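Local coordinates for protein acyltransferase (Actinoplanes teichomyceticus, PDB 4Q38) that transfers a long aliphatic acyl group from acyl-CoA to the amino sugar of teicoplanin-type glycopeptide antibiotics, at residues I23-E28 with D83-W88; L35-E40 with K107-P112. All coordinates share one frame; numbering follows the deposited sequence.

Contact 1: I23-E28 with D83-W88; sequences IALGLE and DPALWW
Ala24 and Leu25, at the C-terminal end of helix 18-25, pack against Ala85 and Leu86 in the first turn of helix 84-98, an apolar helix-helix contact in the mainly helical N-terminal half of the acyltransferase. The helices come close where alanine meets alanine: Ala24 CB touches Ala85 CB at 3.9 Å, and the two CA atoms are 6.7 Å apart. No hydrogen bond crosses here, and about 145 Å² of surface is buried in all.

Leu25 supplies most of the surface that segment 23-28 contributes. Its CB is directed toward helix 84-98, and the branched end carries the contact on to the Ala85-Leu86 backbone. CG, placed beside the backbone N and anti to the carbonyl carbon (chi1 -61°), comes within 4.1 Å of Ala85 CB. From there CD1 swings past the Ala85 carbonyl oxygen, while CD2 lies in the angle between two residues, meeting Ala85 CB on one flank and Leu86 CB, at 4.2 Å, on the other. Ala85 CB thus touches both Ala24 CB and Leu25 CD2, which approach it at roughly a right angle.

Helix 18-25 closes in a Schellman motif with Gly26, at positive phi, as its C-prime residue: Leu27 N reaches back to Arg22 O, and Gly26 N bonds to Ile23 O at 3.2 Å. The chain therefore turns away immediately after the leucine that makes the contact. Across from it, Asp83 occupies the N-cap position of helix 84-98 without making a capping bond, its OD2 accepting a hydrogen bond from Asp79 N instead. The tightest approach of Leu25 to this first turn is made by CD2, which rests 3.8 Å from the backbone N of Leu86.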
ATOM      1  N   ILE A  23      23.273 -10.201   9.400  1.00 36.32           N
ATOM      2  CA  ILE A  23      23.439 -11.527  10.000  1.00 36.91           C
ATOM      3  C   ILE A  23      22.578 -11.675  11.261  1.00 33.84           C
ATOM      4  O   ILE A  23      21.886 -12.681  11.424  1.00 35.66           O
ATOM      5  CB  ILE A  23      24.939 -11.842  10.253  1.00 36.50           C
ATOM      6  CG1 ILE A  23      25.665 -12.033   8.911  1.00 38.53           C
ATOM      7  CG2 ILE A  23      25.102 -13.084  11.120  1.00 37.14           C
ATOM      8  CD1 ILE A  23      27.176 -11.883   8.973  1.00 41.09           C
ATOM      9  N   ALA A  24      22.597 -10.661  12.119  1.00 34.42           N
ATOM     10  CA  ALA A  24      21.773 -10.649  13.339  1.00 34.22           C
ATOM     11  C   ALA A  24      20.289 -10.820  13.039  1.00 33.91           C
ATOM     12  O   ALA A  24      19.600 -11.583  13.718  1.00 33.22           O
ATOM     13  CB  ALA A  24      21.998  -9.364  14.127  1.00 33.99           C
ATOM     14  N   LEU A  25      19.799 -10.112  12.021  1.00 32.88           N
ATOM     15  CA  LEU A  25      18.368 -10.120  11.717  1.00 31.57           C
ATOM     16  C   LEU A  25      17.955 -11.306  10.855  1.00 31.67           C
ATOM     17  O   LEU A  25      16.761 -11.583  10.699  1.00 31.72           O
ATOM     18  CB  LEU A  25      17.930  -8.788  11.087  1.00 30.16           C
ATOM     19  CG  LEU A  25      18.128  -7.523  11.927  1.00 29.68           C
ATOM     20  CD1 LEU A  25      17.747  -6.281  11.138  1.00 31.13           C
ATOM     21  CD2 LEU A  25      17.370  -7.556  13.251  1.00 30.97           C
ATOM     22  N   GLY A  26      18.942 -12.013  10.311  1.00 32.49           N
ATOM     23  CA  GLY A  26      18.682 -13.195   9.491  1.00 34.11           C
ATOM     24  C   GLY A  26      18.316 -12.843   8.063  1.00 35.82           C
ATOM     25  O   GLY A  26      17.684 -13.636   7.368  1.00 35.60           O
ATOM     26  N   LEU A  27      18.724 -11.651   7.632  1.00 37.83           N
ATOM     27  CA  LEU A  27      18.417 -11.140   6.293  1.00 39.27           C
ATOM     28  C   LEU A  27      19.295 -11.792   5.218  1.00 41.50           C
ATOM     29  O   LEU A  27      20.477 -12.056   5.453  1.00 42.17           O
ATOM     30  CB  LEU A  27      18.546  -9.609   6.267  1.00 36.81           C
ATOM     31  CG  LEU A  27      17.415  -8.854   6.985  1.00 36.35           C
ATOM     32  CD1 LEU A  27      17.810  -7.416   7.292  1.00 34.29           C
ATOM     33  CD2 LEU A  27      16.106  -8.913   6.201  1.00 36.33           C
ATOM     34  N   GLU A  28      18.706 -12.062   4.052  1.00 44.05           N
ATOM     35  CA  GLU A  28      19.416 -12.721   2.949  1.00 47.49           C
ATOM     36  C   GLU A  28      20.566 -11.888   2.382  1.00 45.59           C
ATOM     37  O   GLU A  28      20.593 -10.662   2.535  1.00 42.48           O
ATOM     38  CB  GLU A  28      18.451 -13.126   1.831  1.00 53.20           C
ATOM     39  CG  GLU A  28      18.170 -14.624   1.757  1.00 58.25           C
ATOM     40  CD  GLU A  28      16.805 -15.027   2.288  1.00 61.27           C
ATOM     41  OE1 GLU A  28      16.083 -14.165   2.833  1.00 63.42           O
ATOM     42  OE2 GLU A  28      16.447 -16.217   2.152  1.00 64.58           O
ATOM     43  N   ASP A  83      17.553  -4.209  21.324  1.00 36.59           N
ATOM     44  CA  ASP A  83      17.325  -4.512  19.906  1.00 34.80           C
ATOM     45  C   ASP A  83      18.205  -3.635  19.009  1.00 35.12           C
ATOM     46  O   ASP A  83      17.673  -2.895  18.174  1.00 34.45           O
ATOM     47  CB  ASP A  83      15.850  -4.269  19.554  1.00 32.18           C
ATOM     48  CG  ASP A  83      14.899  -5.013  20.472  1.00 32.04           C
ATOM     49  OD1 ASP A  83      14.803  -6.249  20.343  1.00 31.54           O
ATOM     50  OD2 ASP A  83      14.247  -4.361  21.313  1.00 32.47           O
ATOM     51  N   PRO A  84      19.548  -3.706  19.175  1.00 35.62           N
ATOM     52  CA  PRO A  84      20.408  -2.757  18.458  1.00 35.57           C
ATOM     53  C   PRO A  84      20.390  -2.874  16.937  1.00 36.18           C
ATOM     54  O   PRO A  84      20.425  -1.849  16.253  1.00 36.00           O
ATOM     55  CB  PRO A  84      21.815  -3.058  19.005  1.00 36.41           C
ATOM     56  CG  PRO A  84      21.738  -4.463  19.507  1.00 34.35           C
ATOM     57  CD  PRO A  84      20.339  -4.620  20.027  1.00 34.78           C
ATOM     58  N   ALA A  85      20.356  -4.100  16.419  1.00 34.38           N
ATOM     59  CA  ALA A  85      20.363  -4.320  14.972  1.00 34.66           C
ATOM     60  C   ALA A  85      19.047  -3.831  14.380  1.00 34.25           C
ATOM     61  O   ALA A  85      19.038  -3.122  13.373  1.00 32.86           O
ATOM     62  CB  ALA A  85      20.581  -5.789  14.645  1.00 34.07           C
ATOM     63  N   LEU A  86      17.942  -4.192  15.030  1.00 32.95           N
ATOM     64  CA  LEU A  86      16.625  -3.751  14.597  1.00 34.69           C
ATOM     65  C   LEU A  86      16.510  -2.225  14.649  1.00 34.27           C
ATOM     66  O   LEU A  86      15.970  -1.605  13.726  1.00 33.91           O
ATOM     67  CB  LEU A  86      15.537  -4.422  15.437  1.00 35.30           C
ATOM     68  CG  LEU A  86      14.127  -4.366  14.839  1.00 36.13           C
ATOM     69  CD1 LEU A  86      13.358  -5.630  15.180  1.00 36.84           C
ATOM     70  CD2 LEU A  86      13.384  -3.130  15.314  1.00 35.00           C
ATOM     71  N   TRP A  87      17.031  -1.620  15.718  1.00 33.15           N
ATOM     72  CA  TRP A  87      16.980  -0.169  15.877  1.00 33.26           C
ATOM     73  C   TRP A  87      17.790   0.547  14.831  1.00 33.67           C
ATOM     74  O   TRP A  87      17.336   1.553  14.275  1.00 33.29           O
ATOM     75  CB  TRP A  87      17.403   0.274  17.281  1.00 33.64           C
ATOM     76  CG  TRP A  87      16.841   1.634  17.615  1.00 32.35           C
ATOM     77  CD1 TRP A  87      17.449   2.872  17.429  1.00 32.84           C
ATOM     78  CD2 TRP A  87      15.509   1.940  18.157  1.00 33.65           C
ATOM     79  NE1 TRP A  87      16.619   3.893  17.825  1.00 33.95           N
ATOM     80  CE2 TRP A  87      15.437   3.405  18.267  1.00 34.12           C
ATOM     81  CE3 TRP A  87      14.410   1.177  18.555  1.00 34.07           C
ATOM     82  CZ2 TRP A  87      14.310   4.053  18.767  1.00 34.56           C
ATOM     83  CZ3 TRP A  87      13.278   1.845  19.061  1.00 34.11           C
ATOM     84  CH2 TRP A  87      13.234   3.248  19.161  1.00 34.40           C
ATOM     85  N   TRP A  88      18.987   0.030  14.551  1.00 33.58           N
ATOM     86  CA  TRP A  88      19.854   0.559  13.493  1.00 34.75           C
ATOM     87  C   TRP A  88      19.092   0.660  12.194  1.00 34.41           C
ATOM     88  O   TRP A  88      19.123   1.693  11.513  1.00 32.42           O
ATOM     89  CB  TRP A  88      21.061  -0.358  13.321  1.00 35.57           C
ATOM     90  CG  TRP A  88      22.098   0.087  12.309  1.00 36.70           C
ATOM     91  CD1 TRP A  88      23.260   0.820  12.555  1.00 37.62           C
ATOM     92  CD2 TRP A  88      22.130  -0.203  10.863  1.00 36.90           C
ATOM     93  NE1 TRP A  88      23.971   1.010  11.401  1.00 37.56           N
ATOM     94  CE2 TRP A  88      23.355   0.426  10.348  1.00 36.80           C
ATOM     95  CE3 TRP A  88      21.294  -0.888   9.974  1.00 36.16           C
ATOM     96  CZ2 TRP A  88      23.707   0.364   9.002  1.00 37.19           C
ATOM     97  CZ3 TRP A  88      21.659  -0.941   8.619  1.00 36.49           C
ATOM     98  CH2 TRP A  88      22.839  -0.333   8.146  1.00 37.36           C
TER

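Contact 2: L35-E40 with K107-P112. With SO4 (sulfate ion), chain B.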
ATOM      1  N   LEU A  35      21.446  -2.505   2.556  1.00 36.96           N
ATOM      2  CA  LEU A  35      21.984  -2.215   3.883  1.00 37.21           C
ATOM      3  C   LEU A  35      23.229  -1.332   3.830  1.00 38.37           C
ATOM      4  O   LEU A  35      23.424  -0.471   4.693  1.00 40.44           O
ATOM      5  CB  LEU A  35      22.245  -3.520   4.635  1.00 36.50           C
ATOM      6  CG  LEU A  35      20.966  -4.297   4.969  1.00 35.93           C
ATOM      7  CD1 LEU A  35      21.295  -5.700   5.453  1.00 37.78           C
ATOM      8  CD2 LEU A  35      20.137  -3.557   6.003  1.00 37.26           C
ATOM      9  N   THR A  36      24.051  -1.529   2.799  1.00 39.56           N
ATOM     10  CA  THR A  36      25.184  -0.633   2.542  1.00 40.94           C
ATOM     11  C   THR A  36      24.675   0.773   2.246  1.00 39.21           C
ATOM     12  O   THR A  36      25.184   1.758   2.789  1.00 39.95           O
ATOM     13  CB  THR A  36      26.045  -1.149   1.369  1.00 41.82           C
ATOM     14  OG1 THR A  36      26.556  -2.440   1.707  1.00 43.17           O
ATOM     15  CG2 THR A  36      27.217  -0.210   1.073  1.00 41.01           C
ATOM     16  N   GLU A  37      23.653   0.859   1.399  1.00 40.48           N
ATOM     17  CA  GLU A  37      23.056   2.150   1.076  1.00 40.20           C
ATOM     18  C   GLU A  37      22.543   2.835   2.342  1.00 38.39           C
ATOM     19  O   GLU A  37      22.757   4.031   2.530  1.00 37.58           O
ATOM     20  CB  GLU A  37      21.941   2.005   0.037  1.00 41.77           C
ATOM     21  CG  GLU A  37      21.427   3.340  -0.493  1.00 43.87           C
ATOM     22  CD  GLU A  37      20.256   3.204  -1.448  1.00 44.90           C
ATOM     23  OE1 GLU A  37      19.955   2.076  -1.896  1.00 46.59           O
ATOM     24  OE2 GLU A  37      19.637   4.243  -1.758  1.00 46.55           O
ATOM     25  N   LEU A  38      21.883   2.073   3.216  1.00 37.52           N
ATOM     26  CA  LEU A  38      21.382   2.630   4.473  1.00 36.59           C
ATOM     27  C   LEU A  38      22.525   3.026   5.414  1.00 36.89           C
ATOM     28  O   LEU A  38      22.415   3.998   6.159  1.00 36.21           O
ATOM     29  CB  LEU A  38      20.430   1.657   5.174  1.00 36.98           C
ATOM     30  CG  LEU A  38      19.088   1.316   4.502  1.00 37.46           C
ATOM     31  CD1 LEU A  38      18.160   0.612   5.480  1.00 36.41           C
ATOM     32  CD2 LEU A  38      18.410   2.558   3.951  1.00 36.24           C
ATOM     33  N   ASP A  39      23.617   2.267   5.383  1.00 38.41           N
ATOM     34  CA  ASP A  39      24.794   2.630   6.182  1.00 39.79           C
ATOM     35  C   ASP A  39      25.355   3.980   5.732  1.00 39.61           C
ATOM     36  O   ASP A  39      25.606   4.860   6.559  1.00 40.96           O
ATOM     37  CB  ASP A  39      25.861   1.534   6.120  1.00 38.46           C
ATOM     38  CG  ASP A  39      27.017   1.784   7.081  1.00 41.11           C
ATOM     39  OD1 ASP A  39      26.781   2.222   8.224  1.00 40.96           O
ATOM     40  OD2 ASP A  39      28.174   1.543   6.687  1.00 44.23           O
ATOM     41  N   GLU A  40      25.515   4.157   4.420  1.00 42.56           N
ATOM     42  CA  GLU A  40      26.010   5.430   3.881  1.00 44.33           C
ATOM     43  C   GLU A  40      25.061   6.604   4.127  1.00 44.38           C
ATOM     44  O   GLU A  40      25.506   7.723   4.388  1.00 43.13           O
ATOM     45  CB  GLU A  40      26.358   5.296   2.403  1.00 47.97           C
ATOM     46  CG  GLU A  40      27.804   4.878   2.188  1.00 53.95           C
ATOM     47  CD  GLU A  40      27.978   3.885   1.057  1.00 57.94           C
ATOM     48  OE1 GLU A  40      27.226   3.971   0.060  1.00 59.21           O
ATOM     49  OE2 GLU A  40      28.874   3.017   1.171  1.00 59.48           O
ATOM     50  N   LYS A 107      11.617   5.534  -6.521  1.00 31.57           N
ATOM     51  CA  LYS A 107      11.027   4.188  -6.409  1.00 33.14           C
ATOM     52  C   LYS A 107      10.554   3.923  -4.973  1.00 31.13           C
ATOM     53  O   LYS A 107      11.136   4.455  -4.021  1.00 29.80           O
ATOM     54  CB  LYS A 107      12.033   3.110  -6.832  1.00 36.65           C
ATOM     55  CG  LYS A 107      12.357   3.084  -8.317  1.00 41.52           C
ATOM     56  CD  LYS A 107      13.546   2.175  -8.595  1.00 45.70           C
ATOM     57  CE  LYS A 107      14.189   2.506  -9.937  1.00 48.93           C
ATOM     58  NZ  LYS A 107      15.423   1.704 -10.156  1.00 52.73           N
ATOM     59  N   PRO A 108       9.501   3.104  -4.815  1.00 30.37           N
ATOM     60  CA  PRO A 108       8.908   2.831  -3.493  1.00 29.13           C
ATOM     61  C   PRO A 108       9.679   1.784  -2.665  1.00 29.75           C
ATOM     62  O   PRO A 108       9.191   0.669  -2.463  1.00 31.52           O
ATOM     63  CB  PRO A 108       7.516   2.301  -3.847  1.00 28.47           C
ATOM     64  CG  PRO A 108       7.672   1.680  -5.202  1.00 29.27           C
ATOM     65  CD  PRO A 108       8.700   2.517  -5.914  1.00 29.36           C
ATOM     66  N   ARG A 109      10.848   2.144  -2.157  1.00 29.20           N
ATOM     67  CA  ARG A 109      11.676   1.163  -1.448  1.00 30.30           C
ATOM     68  C   ARG A 109      11.469   1.246   0.068  1.00 28.51           C
ATOM     69  O   ARG A 109      11.973   2.149   0.727  1.00 30.65           O
ATOM     70  CB  ARG A 109      13.147   1.305  -1.865  1.00 31.58           C
ATOM     71  CG  ARG A 109      13.367   1.036  -3.355  1.00 35.03           C
ATOM     72  CD  ARG A 109      14.843   0.908  -3.711  1.00 36.34           C
ATOM     73  NE  ARG A 109      15.541   2.184  -3.578  1.00 39.21           N
ATOM     74  CZ  ARG A 109      16.836   2.315  -3.287  1.00 40.77           C
ATOM     75  NH1 ARG A 109      17.603   1.242  -3.097  1.00 40.03           N
ATOM     76  NH2 ARG A 109      17.364   3.527  -3.188  1.00 40.32           N
ATOM     77  N   GLY A 110      10.689   0.317   0.609  1.00 29.04           N
ATOM     78  CA  GLY A 110      10.396   0.310   2.051  1.00 28.87           C
ATOM     79  C   GLY A 110      11.353  -0.558   2.848  1.00 30.31           C
ATOM     80  O   GLY A 110      11.329  -0.555   4.084  1.00 29.12           O
ATOM     81  N   GLY A 111      12.197  -1.306   2.139  1.00 29.33           N
ATOM     82  CA  GLY A 111      13.104  -2.256   2.779  1.00 29.72           C
ATOM     83  C   GLY A 111      12.495  -3.645   2.839  1.00 29.85           C
ATOM     84  O   GLY A 111      11.294  -3.808   2.621  1.00 29.91           O
ATOM     85  N   PRO A 112      13.322  -4.667   3.139  1.00 29.68           N
ATOM     86  CA  PRO A 112      12.836  -6.044   3.170  1.00 29.78           C
ATOM     87  C   PRO A 112      11.984  -6.342   4.408  1.00 28.92           C
ATOM     88  O   PRO A 112      12.090  -5.637   5.416  1.00 29.93           O
ATOM     89  CB  PRO A 112      14.129  -6.862   3.230  1.00 30.50           C
ATOM     90  CG  PRO A 112      15.079  -5.966   3.952  1.00 30.16           C
ATOM     91  CD  PRO A 112      14.761  -4.587   3.435  1.00 29.86           C
TER
HETATM   92  S   SO4 B 401      15.304   5.640  -6.640  1.00 68.91           S
HETATM   93  O1  SO4 B 401      14.117   5.581  -7.514  1.00 68.41           O
HETATM   94  O2  SO4 B 401      16.523   5.832  -7.457  1.00 69.43           O
HETATM   95  O3  SO4 B 401      15.442   4.368  -5.890  1.00 70.82           O
HETATM   96  O4  SO4 B 401      15.131   6.782  -5.716  1.00 69.39           O
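Glu37 OE2 is gripped by two arginines: Arg109 NH2 donates to it at 2.8 Å, and Arg99 NH2 forms a second salt bridge with the same oxygen. The other carboxylate oxygen, Glu37 OE1, takes Arg109 NH1, also at 2.8 Å, so that the guanidinium holds the glutamate end-on with one nitrogen to each oxygen. Both oxygens use their syn lone pairs, and the carboxylate and guanidinium planes are only 27° apart. The paired bonds restrain the rotation of both groups. OE1 lies near the guanidinium plane, whereas OE2 is tilted somewhat further from it.

Glu37 reaches out extended from helix 32-41, with CG anti to the backbone N (chi1 -171°), and Arg109 comes to meet it from the opposite direction, its chain bent at chi3 (-69°). This bidentate salt bridge ties the helix to the irregular segment 107-112, which begins with an inverse gamma turn centred on Pro108; Arg109 N returns to Lys107 O at 3.0 Å. Beside this turn sits a sulfate ion, probably from the crystallisation liquor. Its O1 accepts a nearly straight hydrogen bond from Lys107 N at 2.7 Å, and its O3 approaches Arg109 NE obliquely, 3.2 Å away.

Overall arrangement
Contacts 1 and 2 lie 14 Å apart, centre to centre, on the same side of the chain's centre, and their segments alternate along the sequence. Helices 18-25 and 32-41 follow one another, while helix 84-98 and the loop holding 107-112 come later. Two side chains that take no part across contact 1 bridge to contact 2: the Trp88 ring packs with CH2 3.5 Å from Leu35 O, and Leu27 CD2 meets Pro112 CG at 3.8 Å. Both contacts lie away from the coenzyme A and sugar pockets; the CoA-binding residues belong to the GNAT-like C-terminal domain, whereas the two contacts join parts of the N-terminal half.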